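PDB 3Q9T: choline dehydrogenase and related flavoproteins from Aspergillus oryzae, which oxidises formate, as a flavoprotein oxidase of the glucose-methanol-choline oxidoreductase family that carries a modified cofactor, 8-formyl-FAD. Local coordinates for residues A1-S5 with E253-F257; H6-V12 with F257-I263; L25-V31 with H573-Y577. One frame throughout, in Å; residues are numbered along the deposited sequence.

The chain starts with a turn laid on strand 253-258 (contact 1), continues through strand 6-7, turns a corner at D8 and enters strand 9-12 beside 257-263 (contact 2); the two contacts share F257, and the parallel pairing passes from one sheet into the next. Both close long loops of roughly 245 residues. Contact 3 joins the bend after helix 16-25 to the C terminus, 542 residues on. Along the sequence all three cross. Contact 1 ties the N terminus to a mixed sheet, contact 2 carries the pairing into the parallel FAD-binding sheet, and contact 3 brings the C-terminal tail against the loop before strand 33-36; contacts 2 and 3 meet through R260 with D575 and E261 with H573.

Contact 1. Residues A1-S5 with E253-F257; sequences ATDGS and ELNFF
A type II beta turn, T2 to S5, lays D3, G4 and S5 against strand 253-257 just before strand 6-7. G4 holds the third position of the turn with a phi of 81°, a value that suits glycine, and its N reaches N255 O at 2.7 Å in a rather bent bond. One residue on in the turn and two in the strand, F257 N meets S5 O at 3.0 Å, almost straight. D3 adds a side-chain bond: its CG lies opposite the backbone N (chi1 -165°), which carries the carboxylate to the strand, and N255 N comes to OD1 at 3.0 Å from above the carboxylate plane. A water links the same OD1 to N255 ND2, while D3 OD2 sits 3.4 Å from L254 CD1. Within the turn S5 OG reaches T2 O at 2.7 Å, on the same face as S5 N. S5 CB faces the edge of the F256 ring, and A1 CB packs on F256 CE1 at 3.8 Å. F256 reaches L34 and V36 of strand 33-36, N255 OD1 bonds to T245 OG1, and the other edge of 253-257 pairs with strand 240-248 through V246 and V244.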
ATOM      1  N   ALA A   1       2.015  33.929  24.481  1.00 55.03           N
ATOM      2  CA  ALA A   1       0.704  34.405  24.909  1.00 49.24           C
ATOM      3  C   ALA A   1       0.321  33.813  26.267  1.00 48.88           C
ATOM      4  O   ALA A   1       0.741  32.704  26.622  1.00 48.57           O
ATOM      5  CB  ALA A   1      -0.354  34.073  23.861  1.00 35.79           C
ATOM      6  N   THR A   2      -0.481  34.558  27.019  1.00 40.62           N
ATOM      7  CA  THR A   2      -0.902  34.127  28.346  1.00 32.88           C
ATOM      8  C   THR A   2      -2.187  33.285  28.295  1.00 33.18           C
ATOM      9  O   THR A   2      -3.124  33.595  27.554  1.00 30.77           O
ATOM     10  CB  THR A   2      -1.020  35.342  29.312  1.00 41.58           C
ATOM     11  OG1 THR A   2      -2.076  35.129  30.257  1.00 45.55           O
ATOM     12  CG2 THR A   2      -1.287  36.625  28.533  1.00 44.52           C
ATOM     13  N   ASP A   3      -2.199  32.204  29.068  1.00 19.33           N
ATOM     14  CA  ASP A   3      -3.296  31.259  29.079  1.00 24.88           C
ATOM     15  C   ASP A   3      -4.589  32.021  29.346  1.00 28.11           C
ATOM     16  O   ASP A   3      -4.607  32.930  30.173  1.00 24.57           O
ATOM     17  CB  ASP A   3      -3.048  30.230  30.187  1.00 22.66           C
ATOM     18  CG  ASP A   3      -3.935  29.000  30.073  1.00 26.62           C
ATOM     19  OD1 ASP A   3      -4.963  29.050  29.368  1.00 24.18           O
ATOM     20  OD2 ASP A   3      -3.596  27.968  30.710  1.00 31.17           O
ATOM     21  N   GLY A   4      -5.661  31.655  28.649  1.00 20.96           N
ATOM     22  CA  GLY A   4      -6.970  32.247  28.889  1.00 18.87           C
ATOM     23  C   GLY A   4      -7.173  33.601  28.217  1.00 19.99           C
ATOM     24  O   GLY A   4      -8.215  34.225  28.384  1.00 19.76           O
ATOM     25  N   SER A   5      -6.177  34.054  27.458  1.00 19.81           N
ATOM     26  CA  SER A   5      -6.254  35.330  26.734  1.00 20.56           C
ATOM     27  C   SER A   5      -7.423  35.441  25.764  1.00 20.50           C
ATOM     28  O   SER A   5      -7.815  34.466  25.135  1.00 21.89           O
ATOM     29  CB  SER A   5      -4.965  35.567  25.959  1.00 22.56           C
ATOM     30  OG  SER A   5      -3.981  36.095  26.809  1.00 34.19           O
ATOM     31  N   GLU A 253      -1.794  22.550  28.553  1.00 18.93           N
ATOM     32  CA  GLU A 253      -2.998  22.867  27.804  1.00 15.96           C
ATOM     33  C   GLU A 253      -3.418  24.306  28.082  1.00 21.75           C
ATOM     34  O   GLU A 253      -3.538  24.732  29.232  1.00 21.34           O
ATOM     35  CB  GLU A 253      -4.127  21.866  28.100  1.00 16.20           C
ATOM     36  CG  GLU A 253      -3.736  20.410  27.809  1.00 23.99           C
ATOM     37  CD  GLU A 253      -4.925  19.467  27.712  1.00 31.63           C
ATOM     38  OE1 GLU A 253      -4.733  18.324  27.241  1.00 24.11           O
ATOM     39  OE2 GLU A 253      -6.049  19.865  28.092  1.00 35.44           O
ATOM     40  N   LEU A 254      -3.626  25.054  27.008  1.00 22.64           N
ATOM     41  CA  LEU A 254      -3.934  26.475  27.096  1.00 25.44           C
ATOM     42  C   LEU A 254      -5.274  26.724  26.418  1.00 24.36           C
ATOM     43  O   LEU A 254      -5.561  26.140  25.373  1.00 24.91           O
ATOM     44  CB  LEU A 254      -2.843  27.286  26.394  1.00 20.86           C
ATOM     45  CG  LEU A 254      -1.685  27.875  27.196  1.00 32.83           C
ATOM     46  CD1 LEU A 254      -1.308  27.000  28.372  1.00 32.19           C
ATOM     47  CD2 LEU A 254      -0.495  28.116  26.293  1.00 26.33           C
ATOM     48  N   ASN A 255      -6.103  27.569  27.017  1.00 23.13           N
ATOM     49  CA  ASN A 255      -7.327  28.000  26.354  1.00 26.80           C
ATOM     50  C   ASN A 255      -7.172  29.424  25.836  1.00 24.72           C
ATOM     51  O   ASN A 255      -6.666  30.288  26.546  1.00 22.29           O
ATOM     52  CB  ASN A 255      -8.525  27.915  27.301  1.00 21.52           C
ATOM     53  CG  ASN A 255      -8.620  26.578  27.993  1.00 26.17           C
ATOM     54  OD1 ASN A 255      -8.693  25.533  27.344  1.00 20.61           O
ATOM     55  ND2 ASN A 255      -8.592  26.597  29.327  1.00 23.72           N
ATOM     56  N   PHE A 256      -7.584  29.659  24.591  1.00 21.56           N
ATOM     57  CA  PHE A 256      -7.670  31.022  24.059  1.00 21.63           C
ATOM     58  C   PHE A 256      -9.089  31.273  23.576  1.00 26.86           C
ATOM     59  O   PHE A 256      -9.722  30.382  23.003  1.00 23.54           O
ATOM     60  CB  PHE A 256      -6.687  31.261  22.923  1.00 21.07           C
ATOM     61  CG  PHE A 256      -5.247  31.066  23.304  1.00 23.24           C
ATOM     62  CD1 PHE A 256      -4.604  31.970  24.144  1.00 24.69           C
ATOM     63  CD2 PHE A 256      -4.528  29.989  22.809  1.00 23.59           C
ATOM     64  CE1 PHE A 256      -3.277  31.796  24.493  1.00 21.48           C
ATOM     65  CE2 PHE A 256      -3.192  29.802  23.153  1.00 23.80           C
ATOM     66  CZ  PHE A 256      -2.565  30.707  23.997  1.00 22.78           C
ATOM     67  N   PHE A 257      -9.580  32.488  23.803  1.00 27.00           N
ATOM     68  CA  PHE A 257     -10.984  32.799  23.574  1.00 18.94           C
ATOM     69  C   PHE A 257     -11.151  33.861  22.516  1.00 21.91           C
ATOM     70  O   PHE A 257     -10.324  34.776  22.399  1.00 18.58           O
ATOM     71  CB  PHE A 257     -11.650  33.238  24.882  1.00 19.69           C
ATOM     72  CG  PHE A 257     -11.707  32.149  25.915  1.00 18.30           C
ATOM     73  CD1 PHE A 257     -12.757  31.255  25.937  1.00 25.64           C
ATOM     74  CD2 PHE A 257     -10.698  32.008  26.843  1.00 20.07           C
ATOM     75  CE1 PHE A 257     -12.806  30.233  26.870  1.00 22.73           C
ATOM     76  CE2 PHE A 257     -10.737  30.982  27.781  1.00 22.62           C
ATOM     77  CZ  PHE A 257     -11.795  30.106  27.795  1.00 16.94           C
TER
HETATM   78  O   HOH W   1      -7.327  29.335  30.496  1.00 31.16           O

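Contact 2. Residues H6-V12 with F257-I263; sequences HFDFVIV and FADREVI
With CG turned opposite the carbonyl carbon in both H6 (chi1 -77°) and D259 (chi1 -66°), imidazole and carboxylate meet at the edge of the ring. H6 ND1 donates in its ring plane to the syn lone pair of D259 OD1, 2.8 Å away and nearly straight. F257 CB covers one face of that imidazole, 3.7 Å from its centroid. The strands run parallel, but the chain turns a corner at D8 and at D259-R260, and the register slips by one: a beta bulge. D8 O spans it, taking R260 N at 2.8 Å and E261 N at 3.2 Å. Regular pairing resumes with V10 N to E261 O and V12 N to I263 O as the strands enter the parallel Rossmann-type sheet that carries the FAD. R260 CB presses on F9 CE1 at 3.4 Å and its CG lies over the same ring; across the corner, V10 CG2 meets A258 CB at 3.7 Å, on the face away from F9. Two waters mediate between D8 and its charged neighbours: one donates to D8 OD1 and D259 OD2, the other bridges D8 OD1 to R260 NE, whose guanidinium also forms a salt bridge with D575. The first water, with the arginine nearby, probably eases the repulsion between the two aspartates, and the carboxylate of D259 would tend to favour a protonated H6.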
ATOM      1  N   HIS A   6      -7.971  36.643  25.642  1.00 22.74           N
ATOM      2  CA  HIS A   6      -9.089  36.895  24.736  1.00 20.24           C
ATOM      3  C   HIS A   6      -8.608  37.682  23.513  1.00 23.87           C
ATOM      4  O   HIS A   6      -7.733  38.535  23.616  1.00 21.55           O
ATOM      5  CB  HIS A   6     -10.184  37.699  25.447  1.00 19.11           C
ATOM      6  CG  HIS A   6     -11.027  36.890  26.377  1.00 23.24           C
ATOM      7  ND1 HIS A   6     -12.402  36.814  26.255  1.00 22.37           N
ATOM      8  CD2 HIS A   6     -10.697  36.119  27.442  1.00 18.94           C
ATOM      9  CE1 HIS A   6     -12.877  36.018  27.197  1.00 27.09           C
ATOM     10  NE2 HIS A   6     -11.864  35.585  27.929  1.00 23.83           N
ATOM     11  N   PHE A   7      -9.183  37.390  22.355  1.00 26.95           N
ATOM     12  CA  PHE A   7      -8.887  38.145  21.151  1.00 17.94           C
ATOM     13  C   PHE A   7     -10.201  38.298  20.423  1.00 23.65           C
ATOM     14  O   PHE A   7     -11.079  37.452  20.586  1.00 24.39           O
ATOM     15  CB  PHE A   7      -7.885  37.396  20.273  1.00 18.14           C
ATOM     16  CG  PHE A   7      -6.579  37.096  20.958  1.00 18.46           C
ATOM     17  CD1 PHE A   7      -5.465  37.886  20.729  1.00 18.91           C
ATOM     18  CD2 PHE A   7      -6.463  36.015  21.820  1.00 19.70           C
ATOM     19  CE1 PHE A   7      -4.246  37.614  21.362  1.00 19.61           C
ATOM     20  CE2 PHE A   7      -5.255  35.737  22.454  1.00 20.84           C
ATOM     21  CZ  PHE A   7      -4.145  36.542  22.221  1.00 22.38           C
ATOM     22  N   ASP A   8     -10.354  39.368  19.639  1.00 22.94           N
ATOM     23  CA  ASP A   8     -11.534  39.513  18.780  1.00 20.89           C
ATOM     24  C   ASP A   8     -11.728  38.295  17.877  1.00 24.02           C
ATOM     25  O   ASP A   8     -12.840  37.749  17.772  1.00 23.33           O
ATOM     26  CB  ASP A   8     -11.440  40.773  17.910  1.00 22.46           C
ATOM     27  CG  ASP A   8     -11.919  42.031  18.633  1.00 27.87           C
ATOM     28  OD1 ASP A   8     -12.386  41.928  19.782  1.00 25.52           O
ATOM     29  OD2 ASP A   8     -11.842  43.125  18.033  1.00 29.99           O
ATOM     30  N   PHE A   9     -10.652  37.881  17.213  1.00 19.21           N
ATOM     31  CA  PHE A   9     -10.727  36.751  16.287  1.00 22.26           C
ATOM     32  C   PHE A   9      -9.598  35.774  16.517  1.00 24.55           C
ATOM     33  O   PHE A   9      -8.428  36.169  16.641  1.00 17.84           O
ATOM     34  CB  PHE A   9     -10.698  37.216  14.832  1.00 15.26           C
ATOM     35  CG  PHE A   9     -11.873  38.055  14.450  1.00 21.47           C
ATOM     36  CD1 PHE A   9     -13.119  37.481  14.277  1.00 18.75           C
ATOM     37  CD2 PHE A   9     -11.734  39.423  14.267  1.00 21.74           C
ATOM     38  CE1 PHE A   9     -14.199  38.254  13.922  1.00 25.73           C
ATOM     39  CE2 PHE A   9     -12.816  40.209  13.916  1.00 23.50           C
ATOM     40  CZ  PHE A   9     -14.050  39.630  13.749  1.00 21.61           C
ATOM     41  N   VAL A  10      -9.954  34.493  16.563  1.00 18.12           N
ATOM     42  CA  VAL A  10      -8.950  33.435  16.678  1.00 17.30           C
ATOM     43  C   VAL A  10      -8.936  32.633  15.384  1.00 17.07           C
ATOM     44  O   VAL A  10      -9.967  32.119  14.966  1.00 12.23           O
ATOM     45  CB  VAL A  10      -9.246  32.507  17.865  1.00 15.92           C
ATOM     46  CG1 VAL A  10      -8.301  31.330  17.874  1.00 21.54           C
ATOM     47  CG2 VAL A  10      -9.167  33.285  19.199  1.00 16.67           C
ATOM     48  N   ILE A  11      -7.782  32.560  14.727  1.00 15.78           N
ATOM     49  CA  ILE A  11      -7.629  31.648  13.590  1.00 19.72           C
ATOM     50  C   ILE A  11      -6.899  30.376  14.042  1.00 18.59           C
ATOM     51  O   ILE A  11      -5.793  30.432  14.596  1.00 16.87           O
ATOM     52  CB  ILE A  11      -6.892  32.283  12.398  1.00 17.73           C
ATOM     53  CG1 ILE A  11      -7.796  33.270  11.639  1.00 14.11           C
ATOM     54  CG2 ILE A  11      -6.415  31.199  11.416  1.00 14.54           C
ATOM     55  CD1 ILE A  11      -8.097  34.523  12.388  1.00 18.41           C
ATOM     56  N   VAL A  12      -7.541  29.236  13.823  1.00 17.93           N
ATOM     57  CA  VAL A  12      -6.992  27.945  14.234  1.00 16.58           C
ATOM     58  C   VAL A  12      -6.360  27.273  13.036  1.00 18.76           C
ATOM     59  O   VAL A  12      -7.062  26.695  12.200  1.00 19.27           O
ATOM     60  CB  VAL A  12      -8.096  27.036  14.804  1.00 15.51           C
ATOM     61  CG1 VAL A  12      -7.524  25.704  15.258  1.00 14.33           C
ATOM     62  CG2 VAL A  12      -8.781  27.735  15.970  1.00 16.46           C
ATOM     63  N   PHE A 257      -9.580  32.488  23.803  1.00 27.00           N
ATOM     64  CA  PHE A 257     -10.984  32.799  23.574  1.00 18.94           C
ATOM     65  C   PHE A 257     -11.151  33.861  22.516  1.00 21.91           C
ATOM     66  O   PHE A 257     -10.324  34.776  22.399  1.00 18.58           O
ATOM     67  CB  PHE A 257     -11.650  33.238  24.882  1.00 19.69           C
ATOM     68  CG  PHE A 257     -11.707  32.149  25.915  1.00 18.30           C
ATOM     69  CD1 PHE A 257     -12.757  31.255  25.937  1.00 25.64           C
ATOM     70  CD2 PHE A 257     -10.698  32.008  26.843  1.00 20.07           C
ATOM     71  CE1 PHE A 257     -12.806  30.233  26.870  1.00 22.73           C
ATOM     72  CE2 PHE A 257     -10.737  30.982  27.781  1.00 22.62           C
ATOM     73  CZ  PHE A 257     -11.795  30.106  27.795  1.00 16.94           C
ATOM     74  N   ALA A 258     -12.216  33.724  21.735  1.00 21.06           N
ATOM     75  CA  ALA A 258     -12.527  34.714  20.724  1.00 24.06           C
ATOM     76  C   ALA A 258     -13.740  35.485  21.191  1.00 23.51           C
ATOM     77  O   ALA A 258     -14.758  34.897  21.544  1.00 19.20           O
ATOM     78  CB  ALA A 258     -12.798  34.053  19.367  1.00 20.40           C
ATOM     79  N   ASP A 259     -13.629  36.804  21.187  1.00 17.47           N
ATOM     80  CA  ASP A 259     -14.759  37.646  21.555  1.00 25.00           C
ATOM     81  C   ASP A 259     -15.737  37.867  20.406  1.00 26.74           C
ATOM     82  O   ASP A 259     -16.910  38.121  20.628  1.00 26.11           O
ATOM     83  CB  ASP A 259     -14.257  38.953  22.144  1.00 20.72           C
ATOM     84  CG  ASP A 259     -13.549  38.729  23.452  1.00 29.17           C
ATOM     85  OD1 ASP A 259     -13.937  37.764  24.152  1.00 26.39           O
ATOM     86  OD2 ASP A 259     -12.598  39.473  23.763  1.00 25.55           O
ATOM     87  N   ARG A 260     -15.261  37.725  19.175  1.00 26.19           N
ATOM     88  CA  ARG A 260     -16.158  37.800  18.038  1.00 20.90           C
ATOM     89  C   ARG A 260     -16.358  36.436  17.405  1.00 23.12           C
ATOM     90  O   ARG A 260     -17.456  35.900  17.423  1.00 21.95           O
ATOM     91  CB  ARG A 260     -15.639  38.792  17.002  1.00 22.38           C
ATOM     92  CG  ARG A 260     -15.518  40.216  17.539  1.00 30.66           C
ATOM     93  CD  ARG A 260     -16.816  40.702  18.187  1.00 24.91           C
ATOM     94  NE  ARG A 260     -16.653  42.049  18.720  1.00 33.68           N
ATOM     95  CZ  ARG A 260     -17.134  43.150  18.153  1.00 35.10           C
ATOM     96  NH1 ARG A 260     -17.848  43.084  17.029  1.00 26.48           N
ATOM     97  NH2 ARG A 260     -16.907  44.324  18.725  1.00 43.08           N
ATOM     98  N   GLU A 261     -15.299  35.877  16.828  1.00 24.11           N
ATOM     99  CA  GLU A 261     -15.454  34.643  16.071  1.00 21.46           C
ATOM    100  C   GLU A 261     -14.198  33.806  16.024  1.00 19.80           C
ATOM    101  O   GLU A 261     -13.083  34.317  16.052  1.00 17.00           O
ATOM    102  CB  GLU A 261     -15.900  34.941  14.640  1.00 25.74           C
ATOM    103  CG  GLU A 261     -17.269  35.602  14.521  1.00 23.01           C
ATOM    104  CD  GLU A 261     -17.729  35.673  13.080  1.00 32.31           C
ATOM    105  OE1 GLU A 261     -17.668  34.632  12.394  1.00 31.74           O
ATOM    106  OE2 GLU A 261     -18.137  36.766  12.629  1.00 27.30           O
ATOM    107  N   VAL A 262     -14.401  32.497  15.952  1.00 20.60           N
ATOM    108  CA  VAL A 262     -13.321  31.576  15.678  1.00 15.20           C
ATOM    109  C   VAL A 262     -13.398  31.130  14.219  1.00 19.19           C
ATOM    110  O   VAL A 262     -14.470  30.766  13.712  1.00 13.83           O
ATOM    111  CB  VAL A 262     -13.374  30.371  16.620  1.00 19.35           C
ATOM    112  CG1 VAL A 262     -12.456  29.257  16.125  1.00 12.07           C
ATOM    113  CG2 VAL A 262     -12.976  30.810  18.023  1.00 19.43           C
ATOM    114  N   ILE A 263     -12.261  31.194  13.539  1.00 15.76           N
ATOM    115  CA  ILE A 263     -12.172  30.681  12.180  1.00 20.25           C
ATOM    116  C   ILE A 263     -11.259  29.451  12.134  1.00 18.67           C
ATOM    117  O   ILE A 263     -10.063  29.525  12.448  1.00 19.31           O
ATOM    118  CB  ILE A 263     -11.691  31.732  11.158  1.00 18.58           C
ATOM    119  CG1 ILE A 263     -12.553  33.009  11.191  1.00 15.60           C
ATOM    120  CG2 ILE A 263     -11.758  31.141   9.763  1.00 16.34           C
ATOM    121  CD1 ILE A 263     -12.252  33.949  12.330  1.00 20.50           C
TER
HETATM  122  O   HOH W   2     -11.596  41.477  22.504  1.00 30.94           O
HETATM  123  O   HOH W   3     -14.985  42.885  20.634  1.00 35.86           O

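Contact 3. Residues L25-V31 with H573-Y577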
ATOM      1  N   LEU A  25      -8.399  40.561   8.475  1.00 25.42           N
ATOM      2  CA  LEU A  25      -9.112  41.018   9.655  1.00 23.04           C
ATOM      3  C   LEU A  25      -8.258  42.015  10.441  1.00 25.95           C
ATOM      4  O   LEU A  25      -8.787  42.954  11.042  1.00 21.69           O
ATOM      5  CB  LEU A  25      -9.563  39.843  10.526  1.00 20.45           C
ATOM      6  CG  LEU A  25     -10.745  39.042   9.972  1.00 20.73           C
ATOM      7  CD1 LEU A  25     -11.124  37.934  10.924  1.00 15.08           C
ATOM      8  CD2 LEU A  25     -11.943  39.940   9.710  1.00 24.06           C
ATOM      9  N   ALA A  26      -6.940  41.827  10.392  1.00 22.00           N
ATOM     10  CA  ALA A  26      -5.996  42.711  11.070  1.00 19.55           C
ATOM     11  C   ALA A  26      -5.814  44.081  10.396  1.00 26.24           C
ATOM     12  O   ALA A  26      -5.136  44.949  10.945  1.00 23.98           O
ATOM     13  CB  ALA A  26      -4.634  42.017  11.218  1.00 18.16           C
ATOM     14  N   GLU A  27      -6.388  44.279   9.211  1.00 20.84           N
ATOM     15  CA  GLU A  27      -6.210  45.562   8.520  1.00 26.25           C
ATOM     16  C   GLU A  27      -6.786  46.755   9.306  1.00 28.88           C
ATOM     17  O   GLU A  27      -6.365  47.897   9.111  1.00 31.96           O
ATOM     18  CB  GLU A  27      -6.754  45.513   7.091  1.00 19.74           C
ATOM     19  CG  GLU A  27      -5.829  44.806   6.114  1.00 19.47           C
ATOM     20  CD  GLU A  27      -6.525  44.428   4.807  1.00 23.90           C
ATOM     21  OE1 GLU A  27      -7.771  44.400   4.782  1.00 22.84           O
ATOM     22  OE2 GLU A  27      -5.828  44.133   3.810  1.00 27.81           O
ATOM     23  N   ASN A  28      -7.751  46.494  10.185  1.00 25.56           N
ATOM     24  CA  ASN A  28      -8.081  47.471  11.218  1.00 25.00           C
ATOM     25  C   ASN A  28      -7.125  47.245  12.367  1.00 21.54           C
ATOM     26  O   ASN A  28      -7.229  46.244  13.076  1.00 24.26           O
ATOM     27  CB  ASN A  28      -9.514  47.336  11.723  1.00 23.78           C
ATOM     28  CG  ASN A  28      -9.826  48.339  12.833  1.00 23.51           C
ATOM     29  OD1 ASN A  28      -8.927  48.959  13.396  1.00 29.16           O
ATOM     30  ND2 ASN A  28     -11.089  48.500  13.138  1.00 13.93           N
ATOM     31  N   PRO A  29      -6.162  48.155  12.531  1.00 26.89           N
ATOM     32  CA  PRO A  29      -5.053  47.954  13.475  1.00 24.89           C
ATOM     33  C   PRO A  29      -5.557  47.771  14.911  1.00 28.85           C
ATOM     34  O   PRO A  29      -4.825  47.278  15.764  1.00 27.46           O
ATOM     35  CB  PRO A  29      -4.245  49.247  13.346  1.00 32.01           C
ATOM     36  CG  PRO A  29      -5.220  50.253  12.804  1.00 29.12           C
ATOM     37  CD  PRO A  29      -6.117  49.478  11.888  1.00 24.01           C
ATOM     38  N   ASN A  30      -6.810  48.136  15.157  1.00 23.95           N
ATOM     39  CA  ASN A  30      -7.401  47.988  16.477  1.00 28.38           C
ATOM     40  C   ASN A  30      -8.000  46.614  16.774  1.00 26.69           C
ATOM     41  O   ASN A  30      -8.312  46.300  17.921  1.00 22.91           O
ATOM     42  CB  ASN A  30      -8.473  49.046  16.677  1.00 25.39           C
ATOM     43  CG  ASN A  30      -7.926  50.446  16.555  1.00 29.81           C
ATOM     44  OD1 ASN A  30      -7.068  50.864  17.336  1.00 32.62           O
ATOM     45  ND2 ASN A  30      -8.415  51.177  15.568  1.00 23.94           N
ATOM     46  N   VAL A  31      -8.192  45.806  15.743  1.00 19.86           N
ATOM     47  CA  VAL A  31      -8.795  44.498  15.945  1.00 24.24           C
ATOM     48  C   VAL A  31      -7.711  43.518  16.397  1.00 19.80           C
ATOM     49  O   VAL A  31      -6.656  43.435  15.780  1.00 24.73           O
ATOM     50  CB  VAL A  31      -9.520  44.027  14.668  1.00 23.69           C
ATOM     51  CG1 VAL A  31      -9.944  42.584  14.798  1.00 17.89           C
ATOM     52  CG2 VAL A  31     -10.728  44.943  14.378  1.00 16.46           C
ATOM     53  N   HIS A 573     -19.475  42.439  11.233  1.00 25.07           N
ATOM     54  CA  HIS A 573     -19.090  43.260  12.382  1.00 27.94           C
ATOM     55  C   HIS A 573     -18.926  44.750  12.039  1.00 32.15           C
ATOM     56  O   HIS A 573     -17.817  45.306  12.037  1.00 22.38           O
ATOM     57  CB  HIS A 573     -17.849  42.675  13.053  1.00 29.68           C
ATOM     58  CG  HIS A 573     -18.045  41.266  13.508  1.00 29.89           C
ATOM     59  ND1 HIS A 573     -18.474  40.948  14.778  1.00 35.95           N
ATOM     60  CD2 HIS A 573     -17.918  40.090  12.847  1.00 28.30           C
ATOM     61  CE1 HIS A 573     -18.591  39.636  14.884  1.00 32.26           C
ATOM     62  NE2 HIS A 573     -18.254  39.093  13.728  1.00 28.21           N
ATOM     63  N   LYS A 574     -20.062  45.380  11.756  1.00 34.18           N
ATOM     64  CA  LYS A 574     -20.116  46.794  11.385  1.00 36.03           C
ATOM     65  C   LYS A 574     -19.323  47.675  12.336  1.00 37.38           C
ATOM     66  O   LYS A 574     -18.576  48.553  11.900  1.00 34.59           O
ATOM     67  CB  LYS A 574     -21.569  47.278  11.362  1.00 39.81           C
ATOM     68  CG  LYS A 574     -22.225  47.282   9.991  1.00 48.17           C
ATOM     69  CD  LYS A 574     -22.188  45.922   9.337  1.00 44.00           C
ATOM     70  CE  LYS A 574     -23.164  45.865   8.169  1.00 57.18           C
ATOM     71  NZ  LYS A 574     -24.547  46.228   8.613  1.00 61.78           N
ATOM     72  N   ASP A 575     -19.487  47.443  13.635  1.00 27.50           N
ATOM     73  CA  ASP A 575     -18.835  48.293  14.621  1.00 37.14           C
ATOM     74  C   ASP A 575     -17.305  48.250  14.502  1.00 37.19           C
ATOM     75  O   ASP A 575     -16.617  49.153  14.975  1.00 36.08           O
ATOM     76  CB  ASP A 575     -19.295  47.943  16.044  1.00 33.54           C
ATOM     77  CG  ASP A 575     -18.760  46.612  16.521  1.00 43.06           C
ATOM     78  OD1 ASP A 575     -18.400  46.509  17.717  1.00 43.05           O
ATOM     79  OD2 ASP A 575     -18.696  45.673  15.699  1.00 35.29           O
ATOM     80  N   LEU A 576     -16.773  47.208  13.865  1.00 29.18           N
ATOM     81  CA  LEU A 576     -15.319  47.102  13.713  1.00 29.53           C
ATOM     82  C   LEU A 576     -14.831  47.487  12.321  1.00 29.32           C
ATOM     83  O   LEU A 576     -13.695  47.913  12.171  1.00 32.58           O
ATOM     84  CB  LEU A 576     -14.810  45.691  14.077  1.00 26.31           C
ATOM     85  CG  LEU A 576     -14.956  45.239  15.542  1.00 23.41           C
ATOM     86  CD1 LEU A 576     -14.348  43.858  15.756  1.00 25.31           C
ATOM     87  CD2 LEU A 576     -14.338  46.244  16.495  1.00 27.48           C
ATOM     88  N   TYR A 577     -15.677  47.328  11.302  1.00 26.78           N
ATOM     89  CA  TYR A 577     -15.239  47.574   9.926  1.00 30.17           C
ATOM     90  C   TYR A 577     -16.029  48.642   9.153  1.00 30.02           C
ATOM     91  O   TYR A 577     -15.569  49.116   8.119  1.00 45.03           O
ATOM     92  CB  TYR A 577     -15.155  46.245   9.148  1.00 26.50           C
ATOM     93  CG  TYR A 577     -14.166  45.305   9.801  1.00 23.02           C
ATOM     94  CD1 TYR A 577     -14.594  44.244  10.587  1.00 17.73           C
ATOM     95  CD2 TYR A 577     -12.797  45.523   9.675  1.00 25.00           C
ATOM     96  CE1 TYR A 577     -13.686  43.406  11.204  1.00 24.82           C
ATOM     97  CE2 TYR A 577     -11.886  44.698  10.278  1.00 20.16           C
ATOM     98  CZ  TYR A 577     -12.330  43.643  11.046  1.00 24.62           C
ATOM     99  OH  TYR A 577     -11.413  42.824  11.655  1.00 25.57           O
ATOM    100  OXT TYR A 577     -17.121  49.072   9.522  1.00 32.12           O
TER
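Y577 OH donates to L25 O at 2.7 Å, and with that bond the C-terminal residue closes onto the bend that follows helix 16-25, the first helix of the Rossmann-type FAD-binding fold. The carbonyl is met well to one side, the C=O...O angle being 119° with the hydroxyl tilted from its plane, and L25 O lies in the plane of the tyrosine ring, at its edge. Apolar groups crowd the same hydroxyl. L25 CD2 comes within 3.5 Å of Y577 OH, its side chain crossing the tyrosine at about a right angle, and V31 crosses it likewise, with CG2 3.9 Å from Y577 CZ. V31 CG2 also touches L576 CD1 at 4.0 Å, so one methyl packs against both of the last two residues. A second polar bond lies alongside: N28, its CG opposite the backbone N (chi1 178°), extends its amide across to the tail, and ND2 gives a hydrogen to L576 O at 2.8 Å, with each partner close to the plane of the other. The oxygen of that amide serves the bend itself. N30 N comes to N28 OD1 at 2.9 Å, from above the carbonyl plane, in an Asx turn that helps fix the rotation of the amide; a type I turn from N28 to V31 overlaps it. In the tail, H573 O accepts from both L576 N and Y577 N, curling the chain back after helix 555-572. F9 of strand 9-12 backs L25, V31 and Y577. One bond back from the amide, N28 CB rests 3.8 Å from Y577 CE2.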